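Local coordinates for protein short chain dehydrogenase (Salmonella typhi, PDB 3G1T) that probably works as an NAD(P)-dependent oxidoreductase of the short-chain dehydrogenase/reductase family, with a substrate that remains undefined, at residues G25-E29 / P220-M224; D96-N101 / A146-T152; R191-P197 / L226-G232; N196-T200 / F243-P247. All coordinates share one frame. Numbering follows the deposited sequence.

Interaction 1 of 4, residues G25-E29 / P220-M224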
loop_
_atom_site.group_PDB
_atom_site.type_symbol
_atom_site.label_atom_id
_atom_site.label_comp_id
_atom_site.label_asym_id
_atom_site.label_seq_id
_atom_site.Cartn_x
_atom_site.Cartn_y
_atom_site.Cartn_z
ATOM N N GLY A 25 19.237 14.226 7.339
ATOM C CA GLY A 25 18.108 13.894 8.182
ATOM C C GLY A 25 18.330 12.644 9.030
ATOM O O GLY A 25 19.415 12.425 9.527
ATOM N N ILE A 26 17.271 11.853 9.177
ATOM C CA ILE A 26 17.291 10.732 10.097
ATOM C C ILE A 26 18.267 9.660 9.576
ATOM O O ILE A 26 18.977 8.995 10.362
ATOM C CB ILE A 26 15.850 10.134 10.208
ATOM C CG1 ILE A 26 14.953 11.107 10.968
ATOM C CG2 ILE A 26 15.918 8.821 10.972
ATOM C CD1 ILE A 26 13.481 10.802 10.850
ATOM N N GLY A 27 18.309 9.522 8.241
ATOM C CA GLY A 27 19.256 8.550 7.565
ATOM C C GLY A 27 20.725 8.860 7.833
ATOM O O GLY A 27 21.512 8.008 8.263
ATOM N N ARG A 28 21.119 10.101 7.632
ATOM C CA ARG A 28 22.469 10.526 8.028
ATOM C C ARG A 28 22.773 10.330 9.530
ATOM O O ARG A 28 23.881 9.820 9.883
ATOM C CB ARG A 28 22.621 12.008 7.656
ATOM C CG ARG A 28 23.833 12.652 8.236
ATOM C CD ARG A 28 23.841 14.171 7.867
ATOM N NE ARG A 28 25.073 14.744 8.370
ATOM C CZ ARG A 28 25.219 15.173 9.625
ATOM N NH1 ARG A 28 24.193 15.100 10.475
ATOM N NH2 ARG A 28 26.395 15.700 10.032
ATOM N N GLU A 29 21.813 10.718 10.406
ATOM C CA GLU A 29 21.925 10.494 11.863
ATOM C C GLU A 29 22.126 9.041 12.216
ATOM O O GLU A 29 22.978 8.693 13.018
ATOM C CB GLU A 29 20.701 11.007 12.640
ATOM C CG GLU A 29 20.982 11.264 14.122
ATOM C CD GLU A 29 21.983 12.427 14.346
ATOM O OE1 GLU A 29 22.053 13.330 13.493
ATOM O OE2 GLU A 29 22.664 12.451 15.367
ATOM N N PRO A 220 16.609 14.330 15.049
ATOM C CA PRO A 220 17.019 12.941 14.728
ATOM C C PRO A 220 17.925 12.346 15.792
ATOM O O PRO A 220 17.718 11.145 16.129
ATOM C CB PRO A 220 17.795 13.083 13.469
ATOM C CG PRO A 220 17.038 14.250 12.724
ATOM C CD PRO A 220 16.895 15.229 13.910
ATOM N N ALA A 221 18.845 13.135 16.377
ATOM C CA ALA A 221 19.624 12.613 17.496
ATOM C C ALA A 221 18.825 12.116 18.661
ATOM O O ALA A 221 19.117 11.028 19.198
ATOM C CB ALA A 221 20.678 13.649 17.989
ATOM N N ASP A 222 17.789 12.879 19.054
ATOM C CA ASP A 222 16.921 12.520 20.165
ATOM C C ASP A 222 16.235 11.180 20.021
ATOM O O ASP A 222 16.019 10.487 21.028
ATOM C CB ASP A 222 15.837 13.575 20.372
ATOM C CG ASP A 222 16.404 14.957 20.791
ATOM O OD1 ASP A 222 17.476 15.042 21.405
ATOM O OD2 ASP A 222 15.734 15.967 20.486
ATOM N N ILE A 223 15.888 10.805 18.794
ATOM C CA ILE A 223 15.102 9.592 18.584
ATOM C C ILE A 223 15.938 8.344 18.321
ATOM O O ILE A 223 15.387 7.274 18.047
ATOM C CB ILE A 223 13.975 9.803 17.496
ATOM C CG1 ILE A 223 14.549 10.082 16.080
ATOM C CG2 ILE A 223 12.983 10.882 17.995
ATOM C CD1 ILE A 223 13.515 9.897 14.954
ATOM N N MET A 224 17.261 8.481 18.421
ATOM C CA MET A 224 18.160 7.328 18.073
ATOM C C MET A 224 18.044 6.057 18.928
ATOM O O MET A 224 18.330 4.985 18.378
ATOM C CB MET A 224 19.626 7.781 18.003
ATOM C CG MET A 224 19.954 8.521 16.646
ATOM S SD MET A 224 19.833 7.653 15.038
ATOM C CE MET A 224 18.258 8.252 14.402
HETATM O O HOH W 1 20.109 15.603 15.043
#

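Interaction 2 of 4, residues D96-N101 / A146-T152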
loop_
_atom_site.group_PDB
_atom_site.type_symbol
_atom_site.label_atom_id
_atom_site.label_comp_id
_atom_site.label_asym_id
_atom_site.label_seq_id
_atom_site.Cartn_x
_atom_site.Cartn_y
_atom_site.Cartn_z
ATOM N N ASP A 96 24.349 -7.484 8.337
ATOM C CA ASP A 96 23.662 -7.582 9.614
ATOM C C ASP A 96 22.408 -6.720 9.769
ATOM O O ASP A 96 21.599 -6.996 10.638
ATOM C CB ASP A 96 24.676 -7.283 10.750
ATOM C CG ASP A 96 25.771 -8.365 10.806
ATOM O OD1 ASP A 96 25.480 -9.574 10.957
ATOM O OD2 ASP A 96 26.937 -8.024 10.549
ATOM N N GLY A 97 22.272 -5.681 8.928
ATOM C CA GLY A 97 21.084 -4.826 9.069
ATOM C C GLY A 97 20.923 -4.085 7.773
ATOM O O GLY A 97 21.886 -3.839 7.032
ATOM N N VAL A 98 19.666 -3.708 7.569
ATOM C CA VAL A 98 19.200 -2.799 6.459
ATOM C C VAL A 98 18.172 -1.900 7.052
ATOM O O VAL A 98 17.141 -2.357 7.604
ATOM C CB VAL A 98 18.609 -3.616 5.295
ATOM C CG1 VAL A 98 18.016 -2.668 4.258
ATOM C CG2 VAL A 98 19.732 -4.428 4.606
ATOM N N LEU A 99 18.462 -0.572 7.026
ATOM C CA LEU A 99 17.516 0.405 7.521
ATOM C C LEU A 99 17.095 1.192 6.299
ATOM O O LEU A 99 17.910 1.870 5.641
ATOM C CB LEU A 99 18.246 1.309 8.523
ATOM C CG LEU A 99 17.434 2.514 8.989
ATOM C CD1 LEU A 99 16.113 2.162 9.618
ATOM C CD2 LEU A 99 18.305 3.397 9.871
ATOM N N HIS A 100 15.801 1.127 6.015
ATOM C CA HIS A 100 15.249 1.889 4.870
ATOM C C HIS A 100 14.730 3.164 5.439
ATOM O O HIS A 100 13.661 3.148 6.066
ATOM C CB HIS A 100 14.066 1.094 4.266
ATOM C CG HIS A 100 14.454 -0.139 3.492
ATOM N ND1 HIS A 100 15.122 -0.090 2.290
ATOM C CD2 HIS A 100 14.174 -1.454 3.703
ATOM C CE1 HIS A 100 15.293 -1.319 1.834
ATOM N NE2 HIS A 100 14.728 -2.158 2.677
ATOM N N ASN A 101 15.425 4.269 5.153
ATOM C CA ASN A 101 14.927 5.571 5.563
ATOM C C ASN A 101 14.496 6.393 4.342
ATOM O O ASN A 101 13.796 7.366 4.500
ATOM C CB ASN A 101 16.048 6.382 6.218
ATOM C CG ASN A 101 16.655 5.738 7.382
ATOM O OD1 ASN A 101 16.114 5.783 8.503
ATOM N ND2 ASN A 101 17.886 5.263 7.183
ATOM N N ALA A 146 22.010 -12.807 13.266
ATOM C CA ALA A 146 20.767 -12.229 13.739
ATOM C C ALA A 146 20.468 -10.945 12.915
ATOM O O ALA A 146 20.613 -9.813 13.392
ATOM C CB ALA A 146 20.869 -11.937 15.241
ATOM N N GLY A 147 20.023 -11.142 11.690
ATOM C CA GLY A 147 19.856 -10.007 10.726
ATOM C C GLY A 147 18.645 -9.173 11.138
ATOM O O GLY A 147 17.679 -9.665 11.749
ATOM N N SER A 148 18.690 -7.871 10.821
ATOM C CA SER A 148 17.532 -6.970 11.236
ATOM C C SER A 148 17.223 -6.021 10.040
ATOM O O SER A 148 18.111 -5.316 9.558
ATOM C CB SER A 148 17.893 -6.143 12.473
ATOM O OG SER A 148 16.808 -5.259 12.830
ATOM N N LEU A 149 16.003 -6.100 9.542
ATOM C CA LEU A 149 15.537 -5.309 8.356
ATOM C C LEU A 149 14.445 -4.357 8.945
ATOM O O LEU A 149 13.511 -4.777 9.678
ATOM C CB LEU A 149 14.908 -6.290 7.351
ATOM C CG LEU A 149 14.113 -5.693 6.158
ATOM C CD1 LEU A 149 15.087 -4.885 5.307
ATOM C CD2 LEU A 149 13.586 -6.825 5.340
ATOM N N VAL A 150 14.635 -3.066 8.702
ATOM C CA VAL A 150 13.790 -2.082 9.323
ATOM C C VAL A 150 13.228 -1.217 8.206
ATOM O O VAL A 150 14.000 -0.740 7.350
ATOM C CB VAL A 150 14.598 -1.189 10.333
ATOM C CG1 VAL A 150 13.644 -0.028 10.846
ATOM C CG2 VAL A 150 15.076 -2.131 11.534
ATOM N N PHE A 151 11.910 -1.009 8.228
ATOM C CA PHE A 151 11.250 -0.049 7.309
ATOM C C PHE A 151 10.831 1.194 8.062
ATOM O O PHE A 151 10.632 1.176 9.260
ATOM C CB PHE A 151 10.015 -0.676 6.642
ATOM C CG PHE A 151 10.332 -1.862 5.742
ATOM C CD1 PHE A 151 10.700 -1.689 4.404
ATOM C CD2 PHE A 151 10.296 -3.178 6.291
ATOM C CE1 PHE A 151 10.978 -2.802 3.515
ATOM C CE2 PHE A 151 10.590 -4.287 5.424
ATOM C CZ PHE A 151 10.923 -4.141 4.102
ATOM N N THR A 152 10.689 2.308 7.309
ATOM C CA THR A 152 10.171 3.575 7.896
ATOM C C THR A 152 8.676 3.692 7.637
ATOM O O THR A 152 8.209 3.599 6.504
ATOM C CB THR A 152 10.946 4.760 7.280
ATOM O OG1 THR A 152 12.331 4.605 7.551
ATOM C CG2 THR A 152 10.401 6.076 7.958
HETATM O O HOH W 2 13.759 6.300 9.402
#

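Interaction 3 of 4, residues R191-P197 / L226-G232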
loop_
_atom_site.group_PDB
_atom_site.type_symbol
_atom_site.label_atom_id
_atom_site.label_comp_id
_atom_site.label_asym_id
_atom_site.label_seq_id
_atom_site.Cartn_x
_atom_site.Cartn_y
_atom_site.Cartn_z
ATOM N N ARG A 191 14.906 -10.833 11.581
ATOM C CA ARG A 191 13.744 -10.165 12.086
ATOM C C ARG A 191 13.430 -8.900 11.279
ATOM O O ARG A 191 14.346 -8.308 10.612
ATOM C CB ARG A 191 13.907 -9.823 13.541
ATOM C CG ARG A 191 15.042 -8.839 13.816
ATOM C CD ARG A 191 15.294 -8.763 15.317
ATOM N NE ARG A 191 16.375 -7.798 15.721
ATOM C CZ ARG A 191 17.680 -8.025 15.614
ATOM N NH1 ARG A 191 18.576 -7.083 16.026
ATOM N NH2 ARG A 191 18.127 -9.162 15.107
ATOM N N VAL A 192 12.144 -8.564 11.255
ATOM C CA VAL A 192 11.708 -7.468 10.263
ATOM C C VAL A 192 10.720 -6.610 10.977
ATOM O O VAL A 192 9.716 -7.129 11.451
ATOM C CB VAL A 192 10.986 -8.092 9.017
ATOM C CG1 VAL A 192 10.713 -7.033 7.938
ATOM C CG2 VAL A 192 11.791 -9.306 8.480
ATOM N N ASN A 193 10.887 -5.278 10.960
ATOM C CA ASN A 193 9.984 -4.454 11.792
ATOM C C ASN A 193 9.901 -3.074 11.191
ATOM O O ASN A 193 10.657 -2.807 10.277
ATOM C CB ASN A 193 10.588 -4.269 13.174
ATOM C CG ASN A 193 10.573 -5.552 13.972
ATOM O OD1 ASN A 193 9.511 -5.963 14.462
ATOM N ND2 ASN A 193 11.755 -6.194 14.120
ATOM N N CYS A 194 8.918 -2.299 11.620
ATOM C CA CYS A 194 8.903 -0.856 11.213
ATOM C C CYS A 194 9.206 0.120 12.335
ATOM O O CYS A 194 8.915 -0.176 13.522
ATOM C CB CYS A 194 7.502 -0.505 10.722
ATOM S SG CYS A 194 7.153 -1.099 9.011
ATOM N N ILE A 195 9.740 1.286 11.956
ATOM C CA ILE A 195 9.867 2.452 12.888
ATOM C C ILE A 195 9.081 3.674 12.358
ATOM O O ILE A 195 9.219 4.038 11.162
ATOM C CB ILE A 195 11.357 2.865 13.083
ATOM C CG1 ILE A 195 12.112 1.813 13.874
ATOM C CG2 ILE A 195 11.474 4.273 13.867
ATOM C CD1 ILE A 195 13.478 2.274 14.415
ATOM N N ASN A 196 8.257 4.247 13.239
ATOM C CA ASN A 196 7.585 5.557 12.995
ATOM C C ASN A 196 8.378 6.632 13.739
ATOM O O ASN A 196 8.271 6.706 14.968
ATOM C CB ASN A 196 6.148 5.509 13.498
ATOM C CG ASN A 196 5.496 6.911 13.528
ATOM O OD1 ASN A 196 5.901 7.792 12.774
ATOM N ND2 ASN A 196 4.545 7.132 14.458
ATOM N N PRO A 197 9.141 7.488 13.016
ATOM C CA PRO A 197 9.958 8.415 13.800
ATOM C C PRO A 197 9.107 9.407 14.595
ATOM O O PRO A 197 9.621 9.973 15.549
ATOM C CB PRO A 197 10.823 9.154 12.768
ATOM C CG PRO A 197 10.229 8.925 11.481
ATOM C CD PRO A 197 9.317 7.685 11.577
ATOM N N LEU A 226 15.722 4.043 19.782
ATOM C CA LEU A 226 14.986 3.010 19.129
ATOM C C LEU A 226 15.713 2.442 17.915
ATOM O O LEU A 226 15.680 1.214 17.735
ATOM C CB LEU A 226 13.563 3.537 18.757
ATOM C CG LEU A 226 12.693 2.539 18.014
ATOM C CD1 LEU A 226 12.303 1.422 19.009
ATOM C CD2 LEU A 226 11.375 3.210 17.528
ATOM N N TYR A 227 16.331 3.305 17.081
ATOM C CA TYR A 227 17.139 2.901 15.952
ATOM C C TYR A 227 18.294 2.005 16.283
ATOM O O TYR A 227 18.542 1.055 15.543
ATOM C CB TYR A 227 17.640 4.163 15.194
ATOM C CG TYR A 227 16.509 4.826 14.393
ATOM C CD1 TYR A 227 16.438 4.652 13.024
ATOM C CD2 TYR A 227 15.509 5.627 15.033
ATOM C CE1 TYR A 227 15.421 5.212 12.248
ATOM C CE2 TYR A 227 14.493 6.250 14.232
ATOM C CZ TYR A 227 14.480 6.024 12.875
ATOM O OH TYR A 227 13.536 6.565 12.066
ATOM N N LEU A 228 18.972 2.309 17.396
ATOM C CA LEU A 228 20.027 1.463 17.953
ATOM C C LEU A 228 19.433 0.136 18.472
ATOM O O LEU A 228 19.991 -0.949 18.134
ATOM C CB LEU A 228 20.690 2.157 19.194
ATOM C CG LEU A 228 21.724 3.137 18.687
ATOM C CD1 LEU A 228 22.031 4.174 19.843
ATOM C CD2 LEU A 228 23.010 2.358 18.100
ATOM N N TRP A 229 18.334 0.209 19.244
ATOM C CA TRP A 229 17.744 -1.022 19.847
ATOM C C TRP A 229 17.367 -2.050 18.768
ATOM O O TRP A 229 17.702 -3.244 18.883
ATOM C CB TRP A 229 16.525 -0.608 20.640
ATOM C CG TRP A 229 15.881 -1.787 21.313
ATOM C CD1 TRP A 229 16.339 -2.461 22.435
ATOM C CD2 TRP A 229 14.667 -2.401 20.931
ATOM N NE1 TRP A 229 15.447 -3.481 22.765
ATOM C CE2 TRP A 229 14.433 -3.485 21.839
ATOM C CE3 TRP A 229 13.746 -2.148 19.906
ATOM C CZ2 TRP A 229 13.281 -4.285 21.770
ATOM C CZ3 TRP A 229 12.622 -2.962 19.804
ATOM C CH2 TRP A 229 12.410 -4.034 20.737
ATOM N N LEU A 230 16.745 -1.602 17.675
ATOM C CA LEU A 230 16.382 -2.579 16.607
ATOM C C LEU A 230 17.534 -3.210 15.866
ATOM O O LEU A 230 17.347 -4.262 15.270
ATOM C CB LEU A 230 15.381 -1.995 15.590
ATOM C CG LEU A 230 13.938 -1.906 16.102
ATOM C CD1 LEU A 230 13.097 -1.168 15.069
ATOM C CD2 LEU A 230 13.259 -3.285 16.371
ATOM N N MET A 231 18.749 -2.588 15.867
ATOM C CA MET A 231 19.871 -3.227 15.140
ATOM C C MET A 231 20.706 -4.162 16.051
ATOM O O MET A 231 21.403 -5.041 15.556
ATOM C CB MET A 231 20.791 -2.145 14.536
ATOM C CG MET A 231 20.210 -1.489 13.222
ATOM S SD MET A 231 19.784 -2.666 11.871
ATOM C CE MET A 231 18.796 -1.638 10.796
ATOM N N GLY A 232 20.588 -3.952 17.371
ATOM C CA GLY A 232 21.341 -4.685 18.454
ATOM C C GLY A 232 20.623 -5.937 18.904
ATOM O O GLY A 232 19.389 -6.153 18.710
HETATM O O HOH W 3 21.336 -8.049 16.290
#

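Interaction 4 of 4, residues N196-T200 / F243-P247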
loop_
_atom_site.group_PDB
_atom_site.type_symbol
_atom_site.label_atom_id
_atom_site.label_comp_id
_atom_site.label_asym_id
_atom_site.label_seq_id
_atom_site.Cartn_x
_atom_site.Cartn_y
_atom_site.Cartn_z
ATOM N N ASN A 196 8.257 4.247 13.239
ATOM C CA ASN A 196 7.585 5.557 12.995
ATOM C C ASN A 196 8.378 6.632 13.739
ATOM O O ASN A 196 8.271 6.706 14.968
ATOM C CB ASN A 196 6.148 5.509 13.498
ATOM C CG ASN A 196 5.496 6.911 13.528
ATOM O OD1 ASN A 196 5.901 7.792 12.774
ATOM N ND2 ASN A 196 4.545 7.132 14.458
ATOM N N PRO A 197 9.141 7.488 13.016
ATOM C CA PRO A 197 9.958 8.415 13.800
ATOM C C PRO A 197 9.107 9.407 14.595
ATOM O O PRO A 197 9.621 9.973 15.549
ATOM C CB PRO A 197 10.823 9.154 12.768
ATOM C CG PRO A 197 10.229 8.925 11.481
ATOM C CD PRO A 197 9.317 7.685 11.577
ATOM N N GLY A 198 7.834 9.601 14.223
ATOM C CA GLY A 198 7.009 10.671 14.868
ATOM C C GLY A 198 7.502 11.997 14.310
ATOM O O GLY A 198 8.440 12.056 13.468
ATOM N N GLY A 199 6.859 13.058 14.759
ATOM C CA GLY A 199 7.268 14.411 14.315
ATOM C C GLY A 199 8.717 14.759 14.710
ATOM O O GLY A 199 9.007 14.959 15.894
ATOM N N THR A 200 9.596 14.889 13.713
ATOM C CA THR A 200 11.029 15.084 14.009
ATOM C C THR A 200 11.493 16.232 13.169
ATOM O O THR A 200 10.918 16.481 12.084
ATOM C CB THR A 200 11.822 13.768 13.650
ATOM O OG1 THR A 200 11.240 12.668 14.358
ATOM C CG2 THR A 200 13.313 13.847 13.969
ATOM N N PHE A 243 7.027 0.173 15.683
ATOM C CA PHE A 243 7.399 0.899 16.893
ATOM C C PHE A 243 7.350 2.391 16.710
ATOM O O PHE A 243 7.799 2.919 15.681
ATOM C CB PHE A 243 8.814 0.558 17.344
ATOM C CG PHE A 243 9.008 -0.947 17.670
ATOM C CD1 PHE A 243 8.698 -1.427 18.955
ATOM C CD2 PHE A 243 9.479 -1.826 16.684
ATOM C CE1 PHE A 243 8.918 -2.825 19.280
ATOM C CE2 PHE A 243 9.621 -3.235 16.965
ATOM C CZ PHE A 243 9.387 -3.700 18.238
ATOM N N ASP A 244 6.835 3.079 17.728
ATOM C CA ASP A 244 6.895 4.556 17.749
ATOM C C ASP A 244 8.115 5.074 18.509
ATOM O O ASP A 244 8.333 4.712 19.667
ATOM C CB ASP A 244 5.679 5.154 18.420
ATOM C CG ASP A 244 4.416 5.070 17.562
ATOM O OD1 ASP A 244 3.338 5.449 18.086
ATOM O OD2 ASP A 244 4.467 4.670 16.398
ATOM N N ALA A 245 8.947 5.806 17.806
ATOM C CA ALA A 245 10.080 6.535 18.446
ATOM C C ALA A 245 9.626 7.518 19.548
ATOM O O ALA A 245 10.370 7.751 20.527
ATOM C CB ALA A 245 10.912 7.228 17.382
ATOM N N GLN A 246 8.443 8.090 19.389
ATOM C CA GLN A 246 7.924 9.033 20.337
ATOM C C GLN A 246 6.455 8.690 20.650
ATOM O O GLN A 246 5.538 9.211 20.000
ATOM C CB GLN A 246 8.026 10.460 19.751
ATOM C CG GLN A 246 9.406 10.862 19.135
ATOM C CD GLN A 246 9.315 12.209 18.462
ATOM O OE1 GLN A 246 9.424 12.301 17.254
ATOM N NE2 GLN A 246 9.011 13.242 19.234
ATOM N N PRO A 247 6.205 7.804 21.633
ATOM C CA PRO A 247 4.815 7.358 21.880
ATOM C C PRO A 247 3.977 8.329 22.736
ATOM O O PRO A 247 2.728 8.297 22.680
ATOM C CB PRO A 247 4.997 5.996 22.596
ATOM C CG PRO A 247 6.533 5.771 22.671
ATOM C CD PRO A 247 7.169 7.102 22.499
HETATM O O HOH W 4 6.739 8.138 16.910
#

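Interaction 1 of 4, residues G25-E29 / P220-M224
E29 points its CA-to-CB bond toward segment 220-224, leaving CB 3.7 Å from P220 CB; chi1 of -159° (t) carries CG to 3.9 Å from M224 CG, and the p chi2 (66°) turns the carboxylate so that OE2 lies 3.5 Å from A221 CB. The link is extended by water 1, which accepts from A221 N at 3.1 Å and donates weakly to E29 OE1 at 3.4 Å. I26 (m, t) supplies the apolar half, spreading its branches over three partners: CG1 to P220 CG, CD1 to I223 CD1 and CG2 to M224 CE, each 4.2 Å. I223 can answer because its p rotamer swings CD1 inward although its CA-to-CB bond points sideways; M224, with chi1 and chi2 both m, turns its methyl back onto I26. A type I turn from A221 to M224, closed by M224 N to A221 O at 3.2 Å, places I223 and M224 side by side. G25, I26 and G27 end the TGxxxGxG signature that, in relatives, binds the dinucleotide. The contact thus seats the start of helix 25-36 against the turn leading into helix 224-231, with P197, beyond strand 190-196, touching both I26 and I223.

Interaction 2 of 4, residues D96-N101 / A146-T152
D96 opens a run of parallel strand pairing, its O accepting from S148 N at 3.0 Å. G97, paired with S148, has its CA 3.1 Å from S148 O, a CA-H...O contact (angle at H 142°) of the kind that recurs along this pair. V98 then bonds both ways, N to S148 O at 3.0 Å and O to V150 N at 2.8 Å, while its CB packs on L149 CD1 at 3.7 Å. L99 occupies the opposite face with V150, CD1 to CG1 at 3.5 Å. H100 N donates to V150 O at 2.9 Å; its ring lies at 18° to that of F151, but with centroids 5.0 Å apart the two barely overlap, and its NE2 is hydrogen-bonded to T134 OG1. T152 OG1 gives H100 O a very short 2.5 Å bond. At N101, OD1 takes a 2.6 Å bond from water 2, which also donates to T152 OG1 at 2.9 Å, while ND2 is hydrogen-bonded to T20 O. The H100-N101 pair belongs to the family's NNAG-like signature. Strands 97-99, the sheet's middle strand, and 147-152 run at 5° and 4.7 Å apart, flanked by strands 16-19 and 190-196; F151 packs against helices 116-142 and 165-185.

Interaction 3 of 4, residues R191-P197 / L226-G232
I195 places its CD1 squarely over the ring of Y227, 3.8 Å from the centroid and only 5° off the normal, a clear CH-pi contact. The same residue meets L226 (CD1 to CG, 3.7 Å) and L230 (CG1 to CD1, 3.4 Å, in the conformer given), so one strand side chain fills the space between successive turns of the helix. P197 CB extends the patch, 3.8 Å from Y227 OH. At the far end the chemistry turns polar. R191 NH1 makes a weak 3.2 Å bond to L230 O, at an angle of 129°, and donates at 2.9 Å to water 3, which lies 3.1 Å from M231 O and may donate to it; the guanidinium's firmer tie is from NH2 to A146. Strand 191-196 and helix 226-231 run at 177° with axes 10.2 Å apart, an ordinary spacing for a helix on a sheet. Helix 224-231 lies in the connection from strand 190-196 to the adjacent parallel strand 242-244, a beta-alpha-beta crossover of the Rossmann-type fold.

Interaction 4 of 4, residues N196-T200 / F243-P247
Two main-chain hydrogen bonds establish the parallel pairing of N196 with D244: N196 N to F243 O at 2.8 Å and 179°, then A245 N to N196 O at 3.1 Å and 159°. This is the edge of the Rossmann-type sheet, where strand 242-244 closes it beside strand 190-196. Just past the bridge the two chains part, with CA-CA distances growing from 4.9 Å (N196-D244) to 5.8 Å (G198-Q246), and water 4 spans the opening by donating to N196 O at 2.9 Å and accepting from Q246 N at 3.0 Å. Among the side chains, N196 ND2 binds D244 OD2 at 3.1 Å, a carboxylate oxygen that also forms a salt bridge to R158. A245 CB sits 3.5 Å from P197 O, and the F243 ring leads away to W229, which it meets edge-to-face. P197-G198 is the Pro-Gly found after this strand in many relatives, where it probably lies near the cofactor. An Asx turn shapes it: N196 OD1 accepts from G198 N at 3.0 Å.

Interactions 2 and 3 are buried and adjoin through strands 147-152 and 190-196: F151 O lies 2.8 Å from I195 N, and S148 OG 2.7 Å from L230 O. One is main-chain pairing within the sheet, the other side-chain packing of a helix upon it. Interactions 1 and 4 are only partly buried. A water sits between the segments in all four. Interaction 4 resembles interaction 2 in its parallel pairing, but has a single bridge, at the sheet's edge; interaction 1 relies on apolar contacts between helix and turn. P197, shared by interactions 3 and 4, ties them to interaction 1: its CB is 3.5 Å from I223 CD1 and 3.7 Å from I26 CD1.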